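Local coordinates for putative laminarinase (Phanerochaete chrysosporium, PDB 2WLQ), which probably hydrolyses beta-glucans such as laminarin as a family 16 glycoside hydrolase, here with its catalytic nucleophile disabled and glucose units bound, at residues N128-H133 with C165-P170; W99-E104 with S115-E120; V72-I77 with I247-T252. The protein carries 1 engineered substitution. All coordinates share one frame; numbering follows the deposited sequence.

Contact 1. Residues N128-H133 with C165-P170. With BGC (beta-D-glucopyranose), chain C; BGC (beta-D-glucopyranose), chain B.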
loop_
_atom_site.group_PDB
_atom_site.type_symbol
_atom_site.label_atom_id
_atom_site.label_comp_id
_atom_site.label_asym_id
_atom_site.label_seq_id
_atom_site.Cartn_x
_atom_site.Cartn_y
_atom_site.Cartn_z
ATOM N N ASN A 128 9.911 3.689 1.641
ATOM C CA ASN A 128 8.876 2.694 1.407
ATOM C C ASN A 128 9.403 1.279 1.539
ATOM O O ASN A 128 10.550 0.985 1.212
ATOM C CB ASN A 128 8.339 2.899 0.002
ATOM C CG ASN A 128 7.108 2.079 -0.275
ATOM O OD1 ASN A 128 6.149 2.173 0.477
ATOM N ND2 ASN A 128 7.133 1.273 -1.340
ATOM N N ALA A 129 8.506 0.391 1.936
ATOM C CA ALA A 129 8.794 -1.041 2.014
ATOM C C ALA A 129 7.865 -1.791 1.088
ATOM O O ALA A 129 6.658 -1.508 1.069
ATOM C CB ALA A 129 8.584 -1.539 3.455
ATOM N N MET A 130 8.437 -2.706 0.322
ATOM C CA MET A 130 7.674 -3.563 -0.580
ATOM C C MET A 130 7.937 -4.971 -0.096
ATOM O O MET A 130 9.093 -5.358 0.002
ATOM C CB MET A 130 8.183 -3.362 -2.016
ATOM C CG MET A 130 7.836 -1.956 -2.519
ATOM S SD MET A 130 9.133 -1.075 -3.449
ATOM C CE MET A 130 10.388 -0.933 -2.163
ATOM N N THR A 131 6.878 -5.713 0.210
ATOM C CA THR A 131 7.000 -6.951 0.990
ATOM C C THR A 131 6.026 -8.000 0.522
ATOM O O THR A 131 4.875 -7.689 0.228
ATOM C CB THR A 131 6.712 -6.656 2.457
ATOM O OG1 THR A 131 7.478 -5.508 2.850
ATOM C CG2 THR A 131 7.092 -7.848 3.337
ATOM N N LEU A 132 6.473 -9.253 0.494
ATOM C CA LEU A 132 5.534 -10.369 0.304
ATOM C C LEU A 132 5.333 -11.121 1.600
ATOM O O LEU A 132 6.259 -11.239 2.423
ATOM C CB LEU A 132 6.055 -11.382 -0.711
ATOM C CG LEU A 132 6.615 -10.893 -2.026
ATOM C CD1 LEU A 132 6.959 -12.094 -2.925
ATOM C CD2 LEU A 132 5.673 -9.942 -2.704
ATOM N N HIS A 133 4.120 -11.620 1.760
ATOM C CA HIS A 133 3.780 -12.560 2.868
ATOM C C HIS A 133 3.156 -13.788 2.244
ATOM O O HIS A 133 2.225 -13.668 1.435
ATOM C CB HIS A 133 2.776 -11.922 3.844
ATOM C CG HIS A 133 3.342 -10.764 4.613
ATOM N ND1 HIS A 133 3.793 -10.867 5.916
ATOM C CD2 HIS A 133 3.545 -9.484 4.244
ATOM C CE1 HIS A 133 4.257 -9.690 6.306
ATOM N NE2 HIS A 133 4.110 -8.828 5.316
ATOM N N CYS A 165 9.022 -11.147 3.389
ATOM C CA CYS A 165 10.288 -10.845 2.714
ATOM C C CYS A 165 10.158 -9.482 2.060
ATOM O O CYS A 165 9.287 -9.290 1.189
ATOM C CB CYS A 165 10.629 -11.920 1.687
ATOM S SG CYS A 165 9.314 -12.224 0.471
ATOM N N GLY A 166 10.988 -8.543 2.498
ATOM C CA GLY A 166 10.808 -7.150 2.123
ATOM C C GLY A 166 12.029 -6.530 1.506
ATOM O O GLY A 166 13.139 -7.044 1.615
ATOM N N VAL A 167 11.766 -5.431 0.815
ATOM C CA VAL A 167 12.782 -4.593 0.181
ATOM C C VAL A 167 12.460 -3.146 0.551
ATOM O O VAL A 167 11.304 -2.713 0.502
ATOM C CB VAL A 167 12.718 -4.743 -1.340
ATOM C CG1 VAL A 167 13.696 -3.795 -2.069
ATOM C CG2 VAL A 167 12.961 -6.208 -1.738
ATOM N N GLN A 168 13.497 -2.403 0.927
ATOM C CA GLN A 168 13.410 -0.959 1.204
ATOM C C GLN A 168 13.765 -0.165 -0.034
ATOM O O GLN A 168 14.793 -0.450 -0.668
ATOM C CB GLN A 168 14.409 -0.571 2.288
ATOM C CG GLN A 168 14.156 -1.299 3.597
ATOM C CD GLN A 168 13.036 -0.677 4.403
ATOM O OE1 GLN A 168 11.999 -1.317 4.667
ATOM N NE2 GLN A 168 13.241 0.565 4.823
ATOM N N ALA A 169 12.925 0.793 -0.421
ATOM C CA ALA A 169 13.250 1.652 -1.576
ATOM C C ALA A 169 14.497 2.502 -1.271
ATOM O O ALA A 169 14.772 2.804 -0.117
ATOM C CB ALA A 169 12.082 2.541 -1.933
ATOM N N PRO A 170 15.260 2.861 -2.319
ATOM C CA PRO A 170 16.521 3.595 -2.070
ATOM C C PRO A 170 16.423 5.090 -1.816
ATOM O O PRO A 170 17.448 5.678 -1.464
ATOM C CB PRO A 170 17.328 3.330 -3.360
ATOM C CG PRO A 170 16.280 3.168 -4.416
ATOM C CD PRO A 170 15.121 2.464 -3.736
HETATM C C2 BGC C . 2.982 -6.123 9.024
HETATM C C3 BGC C . 3.113 -6.207 7.513
HETATM C C4 BGC C . 4.382 -5.586 6.970
HETATM C C5 BGC C . 5.579 -6.160 7.694
HETATM C C6 BGC C . 6.863 -5.492 7.246
HETATM C C1 BGC C . 4.259 -6.647 9.660
HETATM O O2 BGC C . 1.821 -6.861 9.368
HETATM O O3 BGC C . 1.993 -5.612 6.911
HETATM O O4 BGC C . 4.513 -5.927 5.584
HETATM O O5 BGC C . 5.378 -5.988 9.098
HETATM O O6 BGC C . 7.947 -6.197 7.828
HETATM C C2 BGC B . -0.269 -7.630 5.802
HETATM C C3 BGC B . -1.728 -7.270 6.046
HETATM C C4 BGC B . -1.772 -5.754 6.188
HETATM C C5 BGC B . -1.319 -5.155 4.860
HETATM C C6 BGC B . -1.386 -3.631 4.781
HETATM C C1 BGC B . 0.227 -6.932 4.544
HETATM O O1 BGC B . 1.611 -7.073 4.472
HETATM O O2 BGC B . -0.106 -9.010 5.555
HETATM O O3 BGC B . -2.219 -7.803 7.258
HETATM O O4 BGC B . -3.086 -5.322 6.453
HETATM O O5 BGC B . 0.019 -5.544 4.652
HETATM O O6 BGC B . -0.605 -3.005 5.808
#

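Contact 2. Residues W99-E104 with S115-E120. Engineered in segment 115-120: S115 (natural residue Glu). With BGC (beta-D-glucopyranose), chain B; BGC (beta-D-glucopyranose), chain C; BGC (beta-D-glucopyranose), chain D.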
loop_
_atom_site.group_PDB
_atom_site.type_symbol
_atom_site.label_atom_id
_atom_site.label_comp_id
_atom_site.label_asym_id
_atom_site.label_seq_id
_atom_site.Cartn_x
_atom_site.Cartn_y
_atom_site.Cartn_z
ATOM N N TRP A 99 -0.419 4.124 9.463
ATOM C CA TRP A 99 0.061 2.910 8.804
ATOM C C TRP A 99 -0.788 2.746 7.532
ATOM O O TRP A 99 -1.795 2.016 7.523
ATOM C CB TRP A 99 -0.071 1.740 9.771
ATOM C CG TRP A 99 0.335 0.391 9.237
ATOM C CD1 TRP A 99 0.911 0.100 8.028
ATOM C CD2 TRP A 99 0.222 -0.855 9.941
ATOM N NE1 TRP A 99 1.108 -1.269 7.917
ATOM C CE2 TRP A 99 0.696 -1.870 9.085
ATOM C CE3 TRP A 99 -0.286 -1.210 11.200
ATOM C CZ2 TRP A 99 0.681 -3.225 9.449
ATOM C CZ3 TRP A 99 -0.258 -2.550 11.574
ATOM C CH2 TRP A 99 0.221 -3.532 10.711
ATOM N N PRO A 100 -0.395 3.476 6.465
ATOM C CA PRO A 100 -1.099 3.380 5.206
ATOM C C PRO A 100 -0.543 2.201 4.361
ATOM O O PRO A 100 0.614 1.784 4.512
ATOM C CB PRO A 100 -0.756 4.717 4.530
ATOM C CG PRO A 100 0.644 5.001 4.970
ATOM C CD PRO A 100 0.695 4.479 6.423
ATOM N N ALA A 101 -1.364 1.700 3.434
ATOM C CA ALA A 101 -0.854 0.674 2.537
ATOM C C ALA A 101 -1.667 0.625 1.252
ATOM O O ALA A 101 -2.881 0.900 1.241
ATOM C CB ALA A 101 -0.923 -0.671 3.221
ATOM N N ALA A 102 -0.961 0.263 0.175
ATOM C CA ALA A 102 -1.580 -0.095 -1.109
ATOM C C ALA A 102 -0.990 -1.453 -1.409
ATOM O O ALA A 102 0.227 -1.608 -1.434
ATOM C CB ALA A 102 -1.207 0.898 -2.185
ATOM N N TRP A 103 -1.853 -2.448 -1.580
ATOM C CA TRP A 103 -1.394 -3.829 -1.603
ATOM C C TRP A 103 -2.381 -4.745 -2.280
ATOM O O TRP A 103 -3.423 -4.296 -2.730
ATOM C CB TRP A 103 -1.096 -4.268 -0.175
ATOM C CG TRP A 103 -2.233 -4.153 0.819
ATOM C CD1 TRP A 103 -2.868 -2.998 1.225
ATOM C CD2 TRP A 103 -2.820 -5.217 1.558
ATOM N NE1 TRP A 103 -3.804 -3.292 2.192
ATOM C CE2 TRP A 103 -3.813 -4.648 2.400
ATOM C CE3 TRP A 103 -2.611 -6.608 1.599
ATOM C CZ2 TRP A 103 -4.568 -5.420 3.303
ATOM C CZ3 TRP A 103 -3.373 -7.373 2.505
ATOM C CH2 TRP A 103 -4.341 -6.777 3.325
ATOM N N GLU A 104 -2.016 -6.019 -2.408
ATOM C CA GLU A 104 -2.899 -7.013 -3.022
ATOM C C GLU A 104 -2.916 -8.251 -2.154
ATOM O O GLU A 104 -1.881 -8.624 -1.584
ATOM C CB GLU A 104 -2.405 -7.393 -4.416
ATOM C CG GLU A 104 -2.486 -6.275 -5.409
ATOM C CD GLU A 104 -2.271 -6.720 -6.844
ATOM O OE1 GLU A 104 -1.929 -7.920 -7.064
ATOM O OE2 GLU A 104 -2.385 -5.859 -7.775
ATOM N N SER A 115 0.185 -12.183 -0.094
ATOM C CA SER A 115 -0.060 -10.737 -0.155
ATOM C C SER A 115 1.223 -10.064 -0.625
ATOM O O SER A 115 2.322 -10.534 -0.323
ATOM C CB SER A 115 -0.537 -10.156 1.167
ATOM O OG SER A 115 0.417 -10.319 2.184
ATOM N N VAL A 116 1.055 -9.005 -1.421
ATOM C CA VAL A 116 2.154 -8.165 -1.901
ATOM C C VAL A 116 1.841 -6.726 -1.524
ATOM O O VAL A 116 0.781 -6.190 -1.906
ATOM C CB VAL A 116 2.373 -8.291 -3.426
ATOM C CG1 VAL A 116 1.115 -8.214 -4.168
ATOM C CG2 VAL A 116 3.344 -7.254 -3.919
ATOM N N ASP A 117 2.736 -6.134 -0.736
ATOM C CA ASP A 117 2.651 -4.730 -0.323
ATOM C C ASP A 117 3.448 -3.887 -1.328
ATOM O O ASP A 117 4.642 -4.120 -1.522
ATOM C CB ASP A 117 3.230 -4.561 1.088
ATOM C CG ASP A 117 2.325 -5.139 2.170
ATOM O OD1 ASP A 117 1.279 -4.508 2.481
ATOM O OD2 ASP A 117 2.675 -6.193 2.741
ATOM N N ILE A 118 2.780 -2.947 -1.988
ATOM C CA ILE A 118 3.393 -2.086 -2.993
ATOM C C ILE A 118 3.843 -0.767 -2.324
ATOM O O ILE A 118 4.970 -0.312 -2.516
ATOM C CB ILE A 118 2.403 -1.809 -4.123
ATOM C CG1 ILE A 118 2.011 -3.166 -4.746
ATOM C CG2 ILE A 118 2.996 -0.838 -5.151
ATOM C CD1 ILE A 118 0.751 -3.113 -5.534
ATOM N N ILE A 119 2.937 -0.165 -1.542
ATOM C CA ILE A 119 3.265 0.991 -0.719
ATOM C C ILE A 119 2.948 0.600 0.723
ATOM O O ILE A 119 1.824 0.157 1.007
ATOM C CB ILE A 119 2.408 2.222 -1.105
ATOM C CG1 ILE A 119 2.502 2.477 -2.598
ATOM C CG2 ILE A 119 2.829 3.464 -0.266
ATOM C CD1 ILE A 119 1.603 3.629 -3.098
ATOM N N GLU A 120 3.901 0.785 1.644
ATOM C CA GLU A 120 3.610 0.492 3.052
ATOM C C GLU A 120 4.669 1.118 3.924
ATOM O O GLU A 120 5.847 1.109 3.589
ATOM C CB GLU A 120 3.543 -1.018 3.309
ATOM C CG GLU A 120 2.853 -1.329 4.635
ATOM C CD GLU A 120 2.937 -2.787 5.051
ATOM O OE1 GLU A 120 3.787 -3.541 4.509
ATOM O OE2 GLU A 120 2.142 -3.161 5.946
HETATM C C2 BGC B . -0.269 -7.630 5.802
HETATM C C3 BGC B . -1.728 -7.270 6.046
HETATM C C4 BGC B . -1.772 -5.754 6.188
HETATM C C5 BGC B . -1.319 -5.155 4.860
HETATM C C6 BGC B . -1.386 -3.631 4.781
HETATM C C1 BGC B . 0.227 -6.932 4.544
HETATM O O1 BGC B . 1.611 -7.073 4.472
HETATM O O2 BGC B . -0.106 -9.010 5.555
HETATM O O3 BGC B . -2.219 -7.803 7.258
HETATM O O4 BGC B . -3.086 -5.322 6.453
HETATM O O5 BGC B . 0.019 -5.544 4.652
HETATM O O6 BGC B . -0.605 -3.005 5.808
HETATM C C2 BGC C . 2.982 -6.123 9.024
HETATM C C3 BGC C . 3.113 -6.207 7.513
HETATM C C4 BGC C . 4.382 -5.586 6.970
HETATM C C5 BGC C . 5.579 -6.160 7.694
HETATM C C6 BGC C . 6.863 -5.492 7.246
HETATM C C1 BGC C . 4.259 -6.647 9.660
HETATM O O2 BGC C . 1.821 -6.861 9.368
HETATM O O3 BGC C . 1.993 -5.612 6.911
HETATM O O4 BGC C . 4.513 -5.927 5.584
HETATM O O5 BGC C . 5.378 -5.988 9.098
HETATM O O6 BGC C . 7.947 -6.197 7.828
HETATM C C2 BGC D . -3.184 -9.583 8.480
HETATM C C3 BGC D . -3.996 -10.883 8.395
HETATM C C4 BGC D . -5.175 -10.774 7.436
HETATM C C5 BGC D . -4.692 -10.238 6.087
HETATM C C6 BGC D . -5.799 -9.962 5.072
HETATM C C1 BGC D . -2.850 -9.082 7.090
HETATM O O2 BGC D . -1.985 -9.748 9.223
HETATM O O3 BGC D . -4.596 -11.119 9.649
HETATM O O4 BGC D . -5.686 -12.093 7.256
HETATM O O5 BGC D . -4.032 -8.992 6.314
HETATM O O6 BGC D . -6.737 -9.022 5.564
#

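Contact 3. Residues V72-I77 with I247-T252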
loop_
_atom_site.group_PDB
_atom_site.type_symbol
_atom_site.label_atom_id
_atom_site.label_comp_id
_atom_site.label_asym_id
_atom_site.label_seq_id
_atom_site.Cartn_x
_atom_site.Cartn_y
_atom_site.Cartn_z
ATOM N N VAL A 72 -10.749 4.497 6.284
ATOM C CA VAL A 72 -11.317 3.656 5.250
ATOM C C VAL A 72 -10.316 2.630 4.709
ATOM O O VAL A 72 -9.082 2.833 4.734
ATOM C CB VAL A 72 -11.862 4.483 4.062
ATOM C CG1 VAL A 72 -13.026 5.341 4.539
ATOM C CG2 VAL A 72 -10.803 5.350 3.445
ATOM N N ARG A 73 -10.900 1.533 4.232
ATOM C CA ARG A 73 -10.171 0.431 3.590
ATOM C C ARG A 73 -10.994 0.013 2.389
ATOM O O ARG A 73 -12.110 -0.470 2.561
ATOM C CB ARG A 73 -10.026 -0.735 4.576
ATOM C CG ARG A 73 -9.506 -2.034 3.977
ATOM C CD ARG A 73 -9.019 -2.956 5.051
ATOM N NE ARG A 73 -8.846 -4.333 4.555
ATOM C CZ ARG A 73 -7.996 -5.211 5.088
ATOM N NH1 ARG A 73 -7.205 -4.853 6.088
ATOM N NH2 ARG A 73 -7.968 -6.453 4.614
ATOM N N ILE A 74 -10.479 0.251 1.186
ATOM C CA ILE A 74 -11.234 -0.057 -0.038
ATOM C C ILE A 74 -10.608 -1.246 -0.745
ATOM O O ILE A 74 -9.389 -1.437 -0.674
ATOM C CB ILE A 74 -11.425 1.153 -0.974
ATOM C CG1 ILE A 74 -10.083 1.613 -1.560
ATOM C CG2 ILE A 74 -12.132 2.286 -0.221
ATOM C CD1 ILE A 74 -10.281 2.609 -2.734
ATOM N N ARG A 75 -11.441 -2.047 -1.408
ATOM C CA ARG A 75 -11.018 -3.323 -1.998
ATOM C C ARG A 75 -11.611 -3.446 -3.394
ATOM O O ARG A 75 -12.827 -3.256 -3.567
ATOM C CB ARG A 75 -11.567 -4.457 -1.154
ATOM C CG ARG A 75 -11.150 -5.840 -1.675
ATOM C CD ARG A 75 -11.701 -6.898 -0.801
ATOM N NE ARG A 75 -13.119 -7.060 -1.047
ATOM C CZ ARG A 75 -13.885 -7.921 -0.385
ATOM N NH1 ARG A 75 -13.353 -8.676 0.573
ATOM N NH2 ARG A 75 -15.172 -8.027 -0.690
ATOM N N SER A 76 -10.805 -3.783 -4.390
ATOM C CA SER A 76 -11.329 -3.920 -5.757
ATOM C C SER A 76 -12.318 -5.080 -5.791
ATOM O O SER A 76 -12.125 -6.101 -5.132
ATOM C CB SER A 76 -10.206 -4.130 -6.778
ATOM O OG SER A 76 -9.530 -5.365 -6.574
ATOM N N ILE A 77 -13.395 -4.902 -6.552
ATOM C CA ILE A 77 -14.332 -6.018 -6.749
ATOM C C ILE A 77 -13.659 -7.132 -7.562
ATOM O O ILE A 77 -13.796 -8.331 -7.252
ATOM C CB ILE A 77 -15.654 -5.518 -7.376
ATOM C CG1 ILE A 77 -16.408 -4.620 -6.388
ATOM C CG2 ILE A 77 -16.515 -6.702 -7.851
ATOM C CD1 ILE A 77 -17.546 -3.834 -7.020
ATOM N N ILE A 247 -7.043 -5.718 -5.121
ATOM C CA ILE A 247 -6.250 -4.550 -4.729
ATOM C C ILE A 247 -6.919 -3.907 -3.532
ATOM O O ILE A 247 -8.130 -3.661 -3.531
ATOM C CB ILE A 247 -6.153 -3.566 -5.895
ATOM C CG1 ILE A 247 -5.300 -4.189 -7.021
ATOM C CG2 ILE A 247 -5.566 -2.243 -5.444
ATOM C CD1 ILE A 247 -5.421 -3.452 -8.415
ATOM N N ILE A 248 -6.116 -3.581 -2.522
ATOM C CA ILE A 248 -6.603 -2.920 -1.315
ATOM C C ILE A 248 -5.807 -1.648 -1.043
ATOM O O ILE A 248 -4.586 -1.628 -1.222
ATOM C CB ILE A 248 -6.536 -3.870 -0.109
ATOM C CG1 ILE A 248 -7.399 -5.115 -0.424
ATOM C CG2 ILE A 248 -7.044 -3.152 1.174
ATOM C CD1 ILE A 248 -7.542 -6.111 0.712
ATOM N N ILE A 249 -6.506 -0.572 -0.696
ATOM C CA ILE A 249 -5.864 0.681 -0.295
ATOM C C ILE A 249 -6.500 1.080 1.030
ATOM O O ILE A 249 -7.723 1.133 1.167
ATOM C CB ILE A 249 -6.059 1.791 -1.338
ATOM C CG1 ILE A 249 -5.550 1.319 -2.718
ATOM C CG2 ILE A 249 -5.335 3.078 -0.865
ATOM C CD1 ILE A 249 -6.028 2.181 -3.900
ATOM N N ASN A 250 -5.683 1.285 2.057
ATOM C CA ASN A 250 -6.228 1.533 3.393
ATOM C C ASN A 250 -5.360 2.464 4.216
ATOM O O ASN A 250 -4.210 2.788 3.868
ATOM C CB ASN A 250 -6.413 0.204 4.146
ATOM C CG ASN A 250 -5.096 -0.421 4.522
ATOM O OD1 ASN A 250 -4.464 -1.073 3.694
ATOM N ND2 ASN A 250 -4.647 -0.211 5.764
ATOM N N LEU A 251 -5.904 2.849 5.366
ATOM C CA LEU A 251 -5.134 3.580 6.349
ATOM C C LEU A 251 -5.575 3.123 7.722
ATOM O O LEU A 251 -6.739 3.302 8.079
ATOM C CB LEU A 251 -5.386 5.091 6.239
ATOM C CG LEU A 251 -4.827 5.954 7.390
ATOM C CD1 LEU A 251 -3.327 5.887 7.568
ATOM C CD2 LEU A 251 -5.306 7.388 7.177
ATOM N N THR A 252 -4.660 2.492 8.460
ATOM C CA THR A 252 -4.894 2.151 9.850
ATOM C C THR A 252 -3.976 2.982 10.722
ATOM O O THR A 252 -3.184 3.804 10.235
ATOM C CB THR A 252 -4.873 0.607 10.124
ATOM O OG1 THR A 252 -5.445 0.364 11.413
ATOM C CG2 THR A 252 -3.465 0.020 10.050
#

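Contact 1. Residues N128-H133 with C165-P170
M130 and V167 exchange backbone hydrogen bonds in both directions, as do L132 and C165, and A169 N adds a fifth on N128 O, so 128-133 and 165-170 are knit as an antiparallel pair. Between these bonded pairs T131 faces G166, where the alpha carbons T131 CA and G166 CA come to 4.0 Å. Glycine suits this place, since a beta carbon there would press on T131 OG1. T131 instead lays its methyl CG2 against C165 O, at 3.4 Å.

The apolar contacts gather on the opposite face. M130 is bent at chi2 (138°) and chi3 (-63°), which folds CE back across the neighbouring strand to lie 3.3 Å from V167 O and 3.9 Å from A169 CB; the long, flexible thioether of methionine can make that turn. L132 CB rests 3.6 Å from C165 SG, and the sulfur is anchored beyond the contact by its disulfide to C155. This is the inner side of a beta sandwich: M130, L132 and V167 meet A229, F231, V198 or I196 of the other sheet, whereas A129, T131 and H133 face the sugar-binding side.

Polar side-chain contacts lie at the two ends. N128 turns its amide to the adjoining strand, OD1 taking E120 N and ND2 giving to I118 O. H133 donates from NE2 to O4 of the chain C glucose, 2.9 Å away and nearly straight at 168°, with O4 near the plane of the imidazole. O2 of the chain B glucose stands over one ring face, offset toward the rim. With an alanine here, O4 of the chain C glucose would probably lose this donor and the chain B glucose the ring face beneath its O2.

Contact 2. Residues W99-E104 with S115-E120
The hairpin of strands 98-105 and 115-120 carries the family 16 active site, and E120 and W99 meet on its sugar-facing side. W99 NE1 donates to E120 OE2 over 2.9 Å, the acceptor lying exactly in the indole plane while the donor meets OE2 on its anti side. E120 OE2 also takes O3 of the chain C glucose (2.6 Å) and O6 of the chain B glucose (2.8 Å), so three bonds grip it; OE1 takes O4 of chain C.

W103 is a platform. With CG between its backbone N and carbonyl carbon (chi1 57°), the indole lies under the chain B glucose, whose C5 sits 3.4 Å above the ring centre in CH-pi contact, and a bond from NE1 to N250 fixes its rotation. D117 runs alongside it toward the same sugar.

On the other face A102 CB packs 4.0 Å from I119 CB, apolar against apolar. A102 O accepts from both I118 N (2.9 Å) and I119 N (3.1 Å). This classic beta bulge brings E120 onto the face of D117, beside the engineered S115, a glutamate in nature: the Glu-x-Asp-x-x-Glu signature of bulged family 16 enzymes, whose first glutamate is the nucleophile and last probably the acid/base.

Contact 3. Residues V72-I77 with I247-T252
The guanidinium of R73 and the amide of N250 are the flat groups here, carried by side chains that run side by side in the same direction, but their planes stand 41° apart and they do not stack. The amide is held from the next strand, N250 OD1 accepting a hydrogen bond from W103 NE1. What touches is the aliphatic stem, R73 CG lying 3.8 Å from N250 CB. I248 comes at the guanidinium obliquely, its CD1 3.9 Å from R73 NH2. The charged end is held from outside: NE by E21, NH2 by E107, and NH2 also reaches O6 of a bound glucose. With CG anti to the backbone N (chi1 170°) and the chain extended on to NE, the arginine spans from the sheet to the sugar.

I248 fits between two arginine stems, its CG1 being 4.0 Å from R75 CG. R75 then bends at chi3 (75°), carrying its own guanidinium away to a salt bridge with E107. Arginine suits both places because its methylenes can pack on isoleucine while its tip stays with carboxylates.

On the reverse face I74 CG1 meets I249 CB at 4.0 Å, beta-branched chains well matched to a sandwich interior.

The backbones pair through I74 and I249, which bond both ways, with S76 N on I247 O and a longer bond of 3.2 Å from L251 N to V72 O. At the far end S76 OG stands in for a carbonyl, accepting I247 N at 2.9 Å and bonding also to K78 O.

Strand 246-253 thus lies between 69-76 and 98-105, strand 18-20 flanks the outer side of 69-76, and I74 and I249 rest on strand 51-55 of the opposing sheet.

How the contacts relate
All three contacts are buried antiparallel pairings in one curved sheet of the sandwich. Contact 2 lies nearest the centre of the chain and joins the others: its strand 115-120 pairs with 129-133 of contact 1, and its strand 98-105 with 246-253 of contact 3, while contacts 1 and 3 stay about 11 Å apart at their nearest atoms. Each turns a largely apolar face to the other sheet, though in contact 2 that face also carries E104. Their sugar-facing chemistry differs: one histidine in contact 1, carboxylates and indoles in contact 2, and arginines balanced by outside acids in contact 3. Along the chain, contacts 1 and 2 follow in series inside the long loop that contact 3 closes.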